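Local structure of D-galactonate dehydratase family member Dd703_0947 (Dickeya dadantii, 4IHC) at residues D281-L286 / I294-L299; L268-D273 / R344-G349; E158-I163 / N235-G240; R228-L233 / K261-Y266. The protein dehydrates D-mannonate and D-gluconate at a low rate, using one magnesium ion per subunit, and its physiological substrate is not known. All coordinates share one frame; numbering follows the deposited sequence.

Contact 1: D281-L286 / I294-L299; sequences DWLRML and ISMGEL. With MG (magnesium ion), chain I.
Leu-283 and Met-296 meet tip to tip, and Leu-286 packs on Ile-294. Both pairs are apolar and buried. In the first, Leu-283 CD1 lies 4.0 Å from Met-296 CG. The methionine's chi2 (-83°) folds SD back, so Met-296 SD also lies near Leu-283 CD1, at 4.1 Å. In the second pair the side chains cross obliquely. Leu-286 CD2 is 4.0 Å from Ile-294 CG1 and 4.1 Å from Ile-294 CD1, so one leucine methyl rests on the CG1-CD1 arm of the isoleucine. Leu-283 and Leu-286 are three residues apart and share one face of helix 283-289.

This is helix-on-strand packing within the beta-alpha-beta unit of strand 270-272, helix 283-289 and strand 294-296. The unit belongs to the barrel domain of the enolase superfamily. Met-296 and Ile-294 point outward to the helix layer, while Ser-295 touches Tyr-270 and Glu-272 of the adjoining strand.

Two residues past the end of strand 294-296, Glu-298 OE1 binds the magnesium ion at 2.3 Å. Glu-272 and Asp-246 supply the other protein ligands. Glu-298 OE2 accepts a hydrogen bond of 2.7 Å from water 1, itself a magnesium ligand. The Glu-298 backbone carbonyl accepts a hydrogen bond from Trp-104 of a neighbouring subunit.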
# COMPACT_ATOMS: atom_id res chain seq x y z
N ASP A 281 -9.58 11.44 -7.16
CA ASP A 281 -8.74 10.83 -6.13
C ASP A 281 -9.36 11.00 -4.73
O ASP A 281 -9.03 10.25 -3.80
CB ASP A 281 -7.30 11.36 -6.19
CG ASP A 281 -6.26 10.23 -6.21
OD1 ASP A 281 -6.19 9.43 -5.24
OD2 ASP A 281 -5.54 10.12 -7.23
N TRP A 282 -10.27 11.95 -4.58
CA TRP A 282 -10.91 12.19 -3.28
C TRP A 282 -11.90 11.11 -2.91
O TRP A 282 -12.37 11.06 -1.78
CB TRP A 282 -11.61 13.55 -3.27
CG TRP A 282 -10.65 14.71 -3.05
CD1 TRP A 282 -9.98 15.40 -4.01
CD2 TRP A 282 -10.33 15.34 -1.80
NE1 TRP A 282 -9.21 16.39 -3.44
CE2 TRP A 282 -9.44 16.40 -2.09
CE3 TRP A 282 -10.72 15.12 -0.46
CZ2 TRP A 282 -8.89 17.22 -1.09
CZ3 TRP A 282 -10.19 15.94 0.54
CH2 TRP A 282 -9.28 16.97 0.22
N LEU A 283 -12.25 10.24 -3.86
CA LEU A 283 -13.20 9.18 -3.58
C LEU A 283 -12.58 8.12 -2.68
O LEU A 283 -13.30 7.37 -2.03
CB LEU A 283 -13.80 8.58 -4.86
CG LEU A 283 -14.77 9.56 -5.53
CD1 LEU A 283 -15.10 9.14 -6.94
CD2 LEU A 283 -16.04 9.68 -4.70
N ARG A 284 -11.26 8.03 -2.64
CA ARG A 284 -10.65 7.07 -1.73
C ARG A 284 -11.05 7.43 -0.31
O ARG A 284 -11.42 6.56 0.47
CB ARG A 284 -9.14 7.05 -1.86
CG ARG A 284 -8.68 6.48 -3.19
CD ARG A 284 -7.17 6.42 -3.32
NE ARG A 284 -6.81 5.87 -4.63
CZ ARG A 284 -7.01 4.60 -4.99
NH1 ARG A 284 -7.57 3.75 -4.13
NH2 ARG A 284 -6.65 4.18 -6.20
N MET A 285 -11.01 8.72 0.01
CA MET A 285 -11.35 9.14 1.37
C MET A 285 -12.86 8.99 1.62
O MET A 285 -13.29 8.53 2.67
CB MET A 285 -10.88 10.58 1.63
CG MET A 285 -11.35 11.18 2.96
SD MET A 285 -10.94 12.96 3.21
CE MET A 285 -11.64 13.16 4.85
N LEU A 286 -13.68 9.34 0.65
CA LEU A 286 -15.12 9.28 0.87
C LEU A 286 -15.55 7.82 1.12
O LEU A 286 -16.42 7.55 1.96
CB LEU A 286 -15.89 9.95 -0.31
CG LEU A 286 -17.42 9.87 -0.41
CD1 LEU A 286 -17.96 10.90 -1.41
CD2 LEU A 286 -17.87 8.48 -0.82
N ILE A 294 -22.70 5.47 -4.49
CA ILE A 294 -22.19 6.57 -5.29
C ILE A 294 -22.26 6.23 -6.76
O ILE A 294 -22.02 5.10 -7.15
CB ILE A 294 -20.71 6.82 -4.93
CG1 ILE A 294 -20.57 7.11 -3.42
CG2 ILE A 294 -20.11 7.94 -5.77
CD1 ILE A 294 -21.35 8.34 -2.96
N SER A 295 -22.59 7.22 -7.58
CA SER A 295 -22.45 7.05 -9.01
C SER A 295 -21.62 8.18 -9.56
O SER A 295 -21.63 9.28 -9.05
CB SER A 295 -23.83 7.03 -9.67
OG SER A 295 -24.45 8.29 -9.52
N MET A 296 -20.87 7.88 -10.62
CA MET A 296 -20.00 8.85 -11.24
C MET A 296 -19.99 8.54 -12.72
O MET A 296 -20.21 7.40 -13.14
CB MET A 296 -18.56 8.69 -10.71
CG MET A 296 -18.32 9.19 -9.29
SD MET A 296 -18.02 10.98 -9.23
CE MET A 296 -16.69 11.18 -10.44
N GLY A 297 -19.72 9.56 -13.52
CA GLY A 297 -19.24 9.28 -14.85
C GLY A 297 -19.88 9.95 -16.04
O GLY A 297 -19.38 9.77 -17.16
N GLU A 298 -20.95 10.71 -15.85
CA GLU A 298 -21.53 11.34 -17.03
C GLU A 298 -20.49 12.22 -17.75
O GLU A 298 -20.48 12.27 -18.98
CB GLU A 298 -22.82 12.10 -16.73
CG GLU A 298 -22.57 13.41 -16.04
CD GLU A 298 -23.87 14.06 -15.61
OE1 GLU A 298 -24.78 13.35 -15.13
OE2 GLU A 298 -23.97 15.30 -15.75
N LEU A 299 -19.58 12.87 -17.00
CA LEU A 299 -18.54 13.69 -17.61
C LEU A 299 -17.34 12.92 -18.17
O LEU A 299 -16.50 13.52 -18.82
CB LEU A 299 -18.01 14.76 -16.65
CG LEU A 299 -18.91 15.99 -16.47
CD1 LEU A 299 -18.44 16.82 -15.28
CD2 LEU A 299 -18.93 16.85 -17.73
MG MG I . -25.92 14.25 -13.37
O HOH W 1 -26.16 15.88 -14.22
O HOH W 2 -24.15 14.83 -12.63

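Contact 2: L268-D273 / R344-G349; sequences LFYLED and RTAWHG. With MG (magnesium ion), chain I; FMT (formic acid), chain K.
The Phe-269 ring meets the guanidinium of Arg-344, and the two side chains cross at about a right angle. Their flat groups are inclined by 49°. Arg-344 NH2 is 3.8 Å from Phe-269 CZ, an oblique approach. The bend of the arginine at chi3 (-62°) turns its end toward the ring. The same NH2 is hydrogen-bonded to Tyr-317, whose ring also meets Phe-269.

The next residue, Tyr-270, reaches across to Ala-346. The methyl CB lies obliquely to the ring, 3.7 Å from Tyr-270 OH and 3.9 Å from Tyr-270 CE2. That hydroxyl is hydrogen-bonded to Tyr-148.

Glu-272 and His-348 do not touch, but they face the same site. The glutamate chain is extended (chi2 177°) and brings OE2 to the magnesium ion at 1.9 Å. His-348 NE2 donates a hydrogen bond of 2.8 Å to O2 of a formic acid molecule, which lies at the edge of the imidazole. Its other oxygen, O1, is 3.4 Å from Glu-272 OE2. A small acid, probably from the crystallisation liquor, thus lies between a metal ligand and a histidine inferred to bind substrate. A sugar-acid substrate may place its own oxygens nearby.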
# COMPACT_ATOMS: atom_id res chain seq x y z
N LEU A 268 -30.55 6.66 -0.03
CA LEU A 268 -30.62 6.95 -1.45
C LEU A 268 -30.26 5.72 -2.26
O LEU A 268 -29.50 4.87 -1.82
CB LEU A 268 -29.70 8.11 -1.86
CG LEU A 268 -29.82 9.44 -1.11
CD1 LEU A 268 -29.17 10.57 -1.90
CD2 LEU A 268 -31.24 9.82 -0.77
N PHE A 269 -30.84 5.63 -3.45
CA PHE A 269 -30.46 4.63 -4.43
C PHE A 269 -29.03 4.93 -4.90
O PHE A 269 -28.19 4.01 -5.03
CB PHE A 269 -31.44 4.63 -5.60
CG PHE A 269 -31.17 3.56 -6.60
CD1 PHE A 269 -31.60 2.26 -6.38
CD2 PHE A 269 -30.50 3.86 -7.78
CE1 PHE A 269 -31.33 1.27 -7.31
CE2 PHE A 269 -30.22 2.86 -8.70
CZ PHE A 269 -30.67 1.57 -8.47
N TYR A 270 -28.78 6.20 -5.21
CA TYR A 270 -27.41 6.70 -5.30
C TYR A 270 -27.26 8.21 -5.22
O TYR A 270 -28.13 8.96 -5.63
CB TYR A 270 -26.66 6.15 -6.51
CG TYR A 270 -27.16 6.47 -7.91
CD1 TYR A 270 -27.24 7.78 -8.39
CD2 TYR A 270 -27.45 5.43 -8.81
CE1 TYR A 270 -27.65 8.06 -9.72
CE2 TYR A 270 -27.83 5.70 -10.12
CZ TYR A 270 -27.93 7.01 -10.57
OH TYR A 270 -28.31 7.23 -11.88
N LEU A 271 -26.12 8.64 -4.68
CA LEU A 271 -25.70 10.02 -4.69
C LEU A 271 -24.73 10.22 -5.87
O LEU A 271 -23.71 9.55 -5.94
CB LEU A 271 -25.02 10.34 -3.37
CG LEU A 271 -24.51 11.79 -3.14
CD1 LEU A 271 -25.66 12.77 -3.18
CD2 LEU A 271 -23.78 11.91 -1.81
N GLU A 272 -25.07 11.13 -6.78
CA GLU A 272 -24.40 11.22 -8.07
C GLU A 272 -23.40 12.36 -8.14
O GLU A 272 -23.66 13.45 -7.63
CB GLU A 272 -25.46 11.39 -9.17
CG GLU A 272 -24.89 11.79 -10.51
CD GLU A 272 -25.94 11.87 -11.58
OE1 GLU A 272 -27.02 11.26 -11.39
OE2 GLU A 272 -25.69 12.52 -12.62
N ASP A 273 -22.26 12.11 -8.78
CA ASP A 273 -21.22 13.14 -8.99
C ASP A 273 -20.86 13.96 -7.73
O ASP A 273 -20.90 15.17 -7.75
CB ASP A 273 -21.60 14.05 -10.18
CG ASP A 273 -21.44 13.34 -11.56
OD1 ASP A 273 -21.10 12.13 -11.60
OD2 ASP A 273 -21.68 13.99 -12.61
N ARG A 344 -22.54 -1.55 -11.21
CA ARG A 344 -23.67 -1.57 -12.11
C ARG A 344 -23.72 -0.36 -13.06
O ARG A 344 -23.01 0.63 -12.86
CB ARG A 344 -24.97 -1.73 -11.30
CG ARG A 344 -24.94 -3.06 -10.53
CD ARG A 344 -26.32 -3.58 -10.14
NE ARG A 344 -26.99 -2.63 -9.25
CZ ARG A 344 -28.28 -2.66 -8.94
NH1 ARG A 344 -29.06 -3.60 -9.45
NH2 ARG A 344 -28.79 -1.75 -8.11
N THR A 345 -24.53 -0.46 -14.10
CA THR A 345 -24.58 0.63 -15.09
C THR A 345 -25.78 1.53 -14.84
O THR A 345 -26.82 1.07 -14.40
CB THR A 345 -24.63 0.11 -16.55
OG1 THR A 345 -25.86 -0.58 -16.77
CG2 THR A 345 -23.47 -0.87 -16.81
N ALA A 346 -25.62 2.81 -15.14
CA ALA A 346 -26.68 3.79 -15.05
C ALA A 346 -26.39 4.83 -16.14
O ALA A 346 -26.04 5.97 -15.81
CB ALA A 346 -26.66 4.45 -13.67
N TRP A 347 -26.50 4.44 -17.41
CA TRP A 347 -26.07 5.32 -18.53
C TRP A 347 -26.83 6.64 -18.51
O TRP A 347 -28.03 6.66 -18.23
CB TRP A 347 -26.31 4.66 -19.91
CG TRP A 347 -25.75 3.26 -20.08
CD1 TRP A 347 -26.46 2.10 -20.31
CD2 TRP A 347 -24.37 2.86 -20.07
NE1 TRP A 347 -25.62 1.03 -20.42
CE2 TRP A 347 -24.33 1.46 -20.27
CE3 TRP A 347 -23.17 3.54 -19.86
CZ2 TRP A 347 -23.13 0.74 -20.29
CZ3 TRP A 347 -21.98 2.83 -19.89
CH2 TRP A 347 -21.97 1.44 -20.10
N HIS A 348 -26.14 7.72 -18.78
CA HIS A 348 -26.72 9.04 -18.79
C HIS A 348 -27.88 9.07 -19.78
O HIS A 348 -27.72 8.72 -20.95
CB HIS A 348 -25.63 10.05 -19.16
CG HIS A 348 -25.95 11.49 -18.88
ND1 HIS A 348 -25.57 12.51 -19.72
CD2 HIS A 348 -26.56 12.08 -17.82
CE1 HIS A 348 -25.96 13.67 -19.21
NE2 HIS A 348 -26.55 13.44 -18.05
N GLY A 349 -29.06 9.50 -19.30
CA GLY A 349 -30.23 9.64 -20.18
C GLY A 349 -30.96 10.97 -20.04
O GLY A 349 -32.12 11.02 -19.64
MG MG I . -25.92 14.25 -13.37
C FMT K . -28.14 13.67 -15.26
O1 FMT K . -28.40 13.97 -14.13
O2 FMT K . -28.29 14.54 -16.22
O HOH W 2 -24.15 14.83 -12.63
O HOH W 1 -26.16 15.88 -14.22

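Contact 3: E158-I163 / N235-G240; sequences EVEDNI and NKLGFG
Ile-163 and Leu-237 form the apolar part of this contact. Leu-237 CD1 is the methyl that does the touching. It lies 3.8 Å from Ile-163 CD1 and 3.9 Å from Ile-163 CG2, so it sits against both arms of the isoleucine. The two side chains cross at a slant. Ile-163 keeps CG1 beside the backbone N (chi1 -61°) and CG2 beside the carbonyl carbon, which turns both branches to the leucine. Leu-237 CD1 also comes within 4.2 Å of Glu-160 CG, one helical turn back from Ile-163.

The second kind of contact is between a carboxylate and an aliphatic chain. Glu-160 extends along the edge of the interface and brings OE1 to 4.0 Å from Lys-236 CG. The lysine is bent at chi2 and chi4, and its ammonium end turns off from the interface. As a result Lys-236 NZ stays 5.6 Å from Glu-160 OE1. The opposite charges may still attract weakly at this range, but they form no salt bridge. Glu-160 OE1 takes a weak hydrogen bond from His-232, and OE2 has a long, weak ion pair with Arg-164.

Gly-238, next after Leu-237, has positive phi and leaves the helix. The contact therefore joins the first half of helix 156-168 to the C-terminal end of helix 219-237, two helices on the outside of the barrel. Ile-163 also packs on Leu-233 of the same helix 219-237 and, toward the sheet, on Thr-151 of strand 145-153 and Cys-176 of strand 173-178.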
# COMPACT_ATOMS: atom_id res chain seq x y z
N GLU A 158 -43.07 21.19 -3.37
CA GLU A 158 -43.19 21.05 -4.81
C GLU A 158 -42.48 19.76 -5.28
O GLU A 158 -43.00 19.04 -6.13
CB GLU A 158 -42.67 22.27 -5.56
CG GLU A 158 -42.69 22.09 -7.07
CD GLU A 158 -42.41 23.38 -7.81
OE1 GLU A 158 -42.04 24.39 -7.14
OE2 GLU A 158 -42.54 23.39 -9.05
N VAL A 159 -41.31 19.48 -4.71
CA VAL A 159 -40.60 18.25 -5.03
C VAL A 159 -41.48 17.04 -4.77
O VAL A 159 -41.61 16.13 -5.61
CB VAL A 159 -39.32 18.10 -4.18
CG1 VAL A 159 -38.76 16.71 -4.35
CG2 VAL A 159 -38.29 19.16 -4.57
N GLU A 160 -42.08 17.04 -3.58
CA GLU A 160 -42.95 15.97 -3.13
C GLU A 160 -44.21 15.81 -3.99
O GLU A 160 -44.66 14.69 -4.26
CB GLU A 160 -43.31 16.20 -1.66
CG GLU A 160 -44.42 15.31 -1.11
CD GLU A 160 -45.15 15.97 0.05
OE1 GLU A 160 -44.50 16.73 0.81
OE2 GLU A 160 -46.37 15.74 0.20
N ASP A 161 -44.77 16.93 -4.44
CA ASP A 161 -45.93 16.91 -5.32
C ASP A 161 -45.56 16.29 -6.65
O ASP A 161 -46.33 15.51 -7.21
CB ASP A 161 -46.47 18.33 -5.56
CG ASP A 161 -47.22 18.88 -4.36
OD1 ASP A 161 -47.59 18.08 -3.48
OD2 ASP A 161 -47.45 20.11 -4.31
N ASN A 162 -44.38 16.64 -7.16
CA ASN A 162 -43.92 16.07 -8.42
C ASN A 162 -43.62 14.60 -8.28
O ASN A 162 -43.88 13.81 -9.20
CB ASN A 162 -42.72 16.86 -8.98
CG ASN A 162 -43.15 18.11 -9.72
OD1 ASN A 162 -44.26 18.18 -10.25
ND2 ASN A 162 -42.29 19.11 -9.76
N ILE A 163 -43.09 14.21 -7.12
CA ILE A 163 -42.86 12.82 -6.86
C ILE A 163 -44.18 12.06 -6.90
O ILE A 163 -44.29 11.00 -7.53
CB ILE A 163 -42.13 12.58 -5.51
CG1 ILE A 163 -40.77 13.26 -5.55
CG2 ILE A 163 -41.99 11.07 -5.27
CD1 ILE A 163 -40.00 13.22 -4.25
N ASN A 235 -40.24 11.26 5.50
CA ASN A 235 -41.34 11.38 6.46
C ASN A 235 -42.70 11.44 5.80
O ASN A 235 -43.69 11.05 6.40
CB ASN A 235 -41.17 12.61 7.35
CG ASN A 235 -40.14 12.39 8.44
OD1 ASN A 235 -39.71 11.26 8.67
ND2 ASN A 235 -39.73 13.46 9.10
N LYS A 236 -42.74 11.93 4.56
CA LYS A 236 -44.01 12.08 3.85
C LYS A 236 -44.29 10.98 2.82
O LYS A 236 -45.44 10.70 2.51
CB LYS A 236 -44.07 13.46 3.18
CG LYS A 236 -44.28 14.59 4.18
CD LYS A 236 -45.61 14.41 4.90
CE LYS A 236 -45.57 14.99 6.31
NZ LYS A 236 -45.72 16.47 6.31
N LEU A 237 -43.25 10.32 2.32
CA LEU A 237 -43.42 9.35 1.24
C LEU A 237 -43.00 7.96 1.67
O LEU A 237 -43.29 6.98 0.99
CB LEU A 237 -42.63 9.77 -0.01
CG LEU A 237 -43.13 11.11 -0.56
CD1 LEU A 237 -42.10 11.81 -1.44
CD2 LEU A 237 -44.44 10.90 -1.30
N GLY A 238 -42.30 7.88 2.79
CA GLY A 238 -41.81 6.59 3.27
C GLY A 238 -40.63 6.04 2.47
O GLY A 238 -40.00 6.77 1.70
N PHE A 239 -40.35 4.75 2.64
CA PHE A 239 -39.11 4.17 2.12
C PHE A 239 -39.28 3.24 0.92
O PHE A 239 -38.31 2.64 0.46
CB PHE A 239 -38.33 3.49 3.26
CG PHE A 239 -37.58 4.45 4.14
CD1 PHE A 239 -38.21 5.03 5.24
CD2 PHE A 239 -36.26 4.79 3.87
CE1 PHE A 239 -37.53 5.93 6.06
CE2 PHE A 239 -35.57 5.69 4.69
CZ PHE A 239 -36.21 6.26 5.78
N GLY A 240 -40.51 3.11 0.41
CA GLY A 240 -40.75 2.25 -0.76
C GLY A 240 -40.18 2.85 -2.03
O GLY A 240 -39.66 2.16 -2.90

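Contact 4: R228-L233 / K261-Y266; sequences RLFEHL and KTLEPY
Tyr-266 lies with one ring face against the backbone of Phe-230 and Glu-231. From its CB, 4.0 Å from Phe-230 CB, the side chain lies flat against the helix. CG and CD2 meet the same Phe-230 methylene, with CD2 at 3.8 Å from Phe-230 CB. At the opposite edge of the ring, CE1 approaches Glu-231 CA at 3.6 Å. The peptide between these two residues lies over the face, with Glu-231 N 3.8 Å above the ring plane and displaced toward the rim. CZ comes next to Glu-231 CB. At the tip, Tyr-266 OH is 3.3 Å from Glu-231 CB and also close to Glu-231 CG. The glutamate runs out extended, its carboxylate only 11° from parallel to the ring plane.

The Phe-230 ring turns inward, away from the tyrosine. With CG beside the backbone N (chi1 -75°), it reaches Leu-263, where Phe-230 CD2 is 4.0 Å from Leu-263 CD2. It also meets the His-245 ring. Arg-234 hydrogen-bonds to the Tyr-266 carbonyl and so joins the same two elements.

Helix 219-237 thus packs against the end of helix 253-263 and the 3-10 turn after it, two successive helices in the outer layer of the enolase-superfamily barrel.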
# COMPACT_ATOMS: atom_id res chain seq x y z
N ARG A 228 -32.10 18.13 5.01
CA ARG A 228 -33.41 18.59 5.42
C ARG A 228 -34.47 18.14 4.38
O ARG A 228 -35.54 17.70 4.73
CB ARG A 228 -33.47 20.11 5.56
CG ARG A 228 -32.29 20.83 6.24
CD ARG A 228 -32.53 22.32 6.69
NE ARG A 228 -32.69 23.30 5.59
CZ ARG A 228 -31.71 24.09 5.11
NH1 ARG A 228 -30.52 24.06 5.64
NH2 ARG A 228 -31.93 24.94 4.13
N LEU A 229 -34.13 18.27 3.11
CA LEU A 229 -35.03 17.86 2.05
C LEU A 229 -35.37 16.38 2.09
O LEU A 229 -36.53 15.99 1.97
CB LEU A 229 -34.47 18.28 0.69
CG LEU A 229 -35.00 17.55 -0.53
CD1 LEU A 229 -36.39 18.03 -0.90
CD2 LEU A 229 -34.03 17.70 -1.70
N PHE A 230 -34.36 15.54 2.29
CA PHE A 230 -34.62 14.11 2.30
C PHE A 230 -35.31 13.63 3.56
O PHE A 230 -36.06 12.67 3.52
CB PHE A 230 -33.36 13.32 1.97
CG PHE A 230 -33.06 13.39 0.53
CD1 PHE A 230 -33.86 12.69 -0.37
CD2 PHE A 230 -32.08 14.23 0.05
CE1 PHE A 230 -33.64 12.79 -1.73
CE2 PHE A 230 -31.86 14.33 -1.32
CZ PHE A 230 -32.63 13.61 -2.20
N GLU A 231 -35.08 14.33 4.67
CA GLU A 231 -35.81 14.00 5.90
C GLU A 231 -37.31 14.27 5.69
O GLU A 231 -38.16 13.52 6.15
CB GLU A 231 -35.26 14.80 7.08
CG GLU A 231 -35.87 14.38 8.42
CD GLU A 231 -35.63 15.40 9.52
OE1 GLU A 231 -36.54 15.58 10.36
OE2 GLU A 231 -34.55 16.01 9.55
N HIS A 232 -37.62 15.35 4.99
CA HIS A 232 -39.02 15.65 4.69
C HIS A 232 -39.60 14.58 3.75
O HIS A 232 -40.58 13.92 4.08
CB HIS A 232 -39.15 17.08 4.15
CG HIS A 232 -40.46 17.35 3.46
ND1 HIS A 232 -41.59 17.76 4.14
CD2 HIS A 232 -40.81 17.29 2.15
CE1 HIS A 232 -42.58 17.93 3.28
NE2 HIS A 232 -42.14 17.65 2.07
N LEU A 233 -38.97 14.39 2.59
CA LEU A 233 -39.46 13.38 1.66
C LEU A 233 -39.72 12.03 2.34
O LEU A 233 -40.78 11.43 2.16
CB LEU A 233 -38.53 13.22 0.45
CG LEU A 233 -38.31 14.49 -0.38
CD1 LEU A 233 -37.26 14.29 -1.46
CD2 LEU A 233 -39.63 14.96 -0.97
N LYS A 261 -22.24 11.13 4.19
CA LYS A 261 -22.42 10.57 5.53
C LYS A 261 -23.78 10.96 6.15
O LYS A 261 -24.46 10.12 6.70
CB LYS A 261 -21.26 10.96 6.47
CG LYS A 261 -19.96 10.24 6.14
CD LYS A 261 -18.77 10.89 6.83
CE LYS A 261 -18.61 10.31 8.22
NZ LYS A 261 -17.59 11.06 9.00
N THR A 262 -24.17 12.21 6.03
CA THR A 262 -25.41 12.67 6.62
C THR A 262 -26.63 12.06 5.95
O THR A 262 -27.67 11.91 6.58
CB THR A 262 -25.52 14.21 6.54
OG1 THR A 262 -24.41 14.79 7.23
CG2 THR A 262 -26.82 14.71 7.19
N LEU A 263 -26.53 11.73 4.68
CA LEU A 263 -27.69 11.21 3.95
C LEU A 263 -27.93 9.72 4.14
O LEU A 263 -28.95 9.21 3.67
CB LEU A 263 -27.57 11.54 2.48
CG LEU A 263 -27.61 13.02 2.11
CD1 LEU A 263 -27.31 13.22 0.64
CD2 LEU A 263 -28.95 13.65 2.49
N GLU A 264 -27.05 9.05 4.88
CA GLU A 264 -27.08 7.58 4.99
C GLU A 264 -28.41 6.99 5.47
O GLU A 264 -28.89 5.98 4.92
CB GLU A 264 -25.92 7.07 5.86
CG GLU A 264 -24.60 7.12 5.11
CD GLU A 264 -23.39 6.79 5.95
OE1 GLU A 264 -23.51 6.63 7.20
OE2 GLU A 264 -22.30 6.68 5.35
N PRO A 265 -28.99 7.59 6.51
CA PRO A 265 -30.30 7.18 7.07
C PRO A 265 -31.45 7.25 6.07
O PRO A 265 -32.40 6.47 6.19
CB PRO A 265 -30.56 8.21 8.19
CG PRO A 265 -29.20 8.77 8.52
CD PRO A 265 -28.43 8.76 7.22
N TYR A 266 -31.38 8.17 5.10
CA TYR A 266 -32.45 8.34 4.07
C TYR A 266 -32.33 7.32 2.93
O TYR A 266 -33.24 7.18 2.13
CB TYR A 266 -32.50 9.79 3.54
CG TYR A 266 -32.49 10.74 4.69
CD1 TYR A 266 -33.47 10.65 5.68
CD2 TYR A 266 -31.47 11.69 4.86
CE1 TYR A 266 -33.46 11.48 6.77
CE2 TYR A 266 -31.47 12.54 5.96
CZ TYR A 266 -32.47 12.43 6.91
OH TYR A 266 -32.50 13.23 8.01

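How the contacts relate
All four contacts belong to the barrel domain. Contacts 1 and 2 share the magnesium site: Glu-298 OE1 and Glu-272 OE2, both metal ligands, are 2.8 Å apart, and both water ligands serve both contacts. Strands 294-296 and 270-272 are neighbours in the sheet. Contacts 3 and 4 lie in the outer layer, centres 12 Å apart, and share helix 219-237. They also touch where Phe-239 CE2 is 3.6 Å from Pro-265 O. Contact 4 touches contact 2 where Phe-230 CD1 is 3.9 Å from Leu-268 CD2, leading into strand 270-272. The Phe-230 side chain is still about 13 Å from the magnesium ion. Contact 3 is remote from contact 1, with nearest atoms about 16 Å apart.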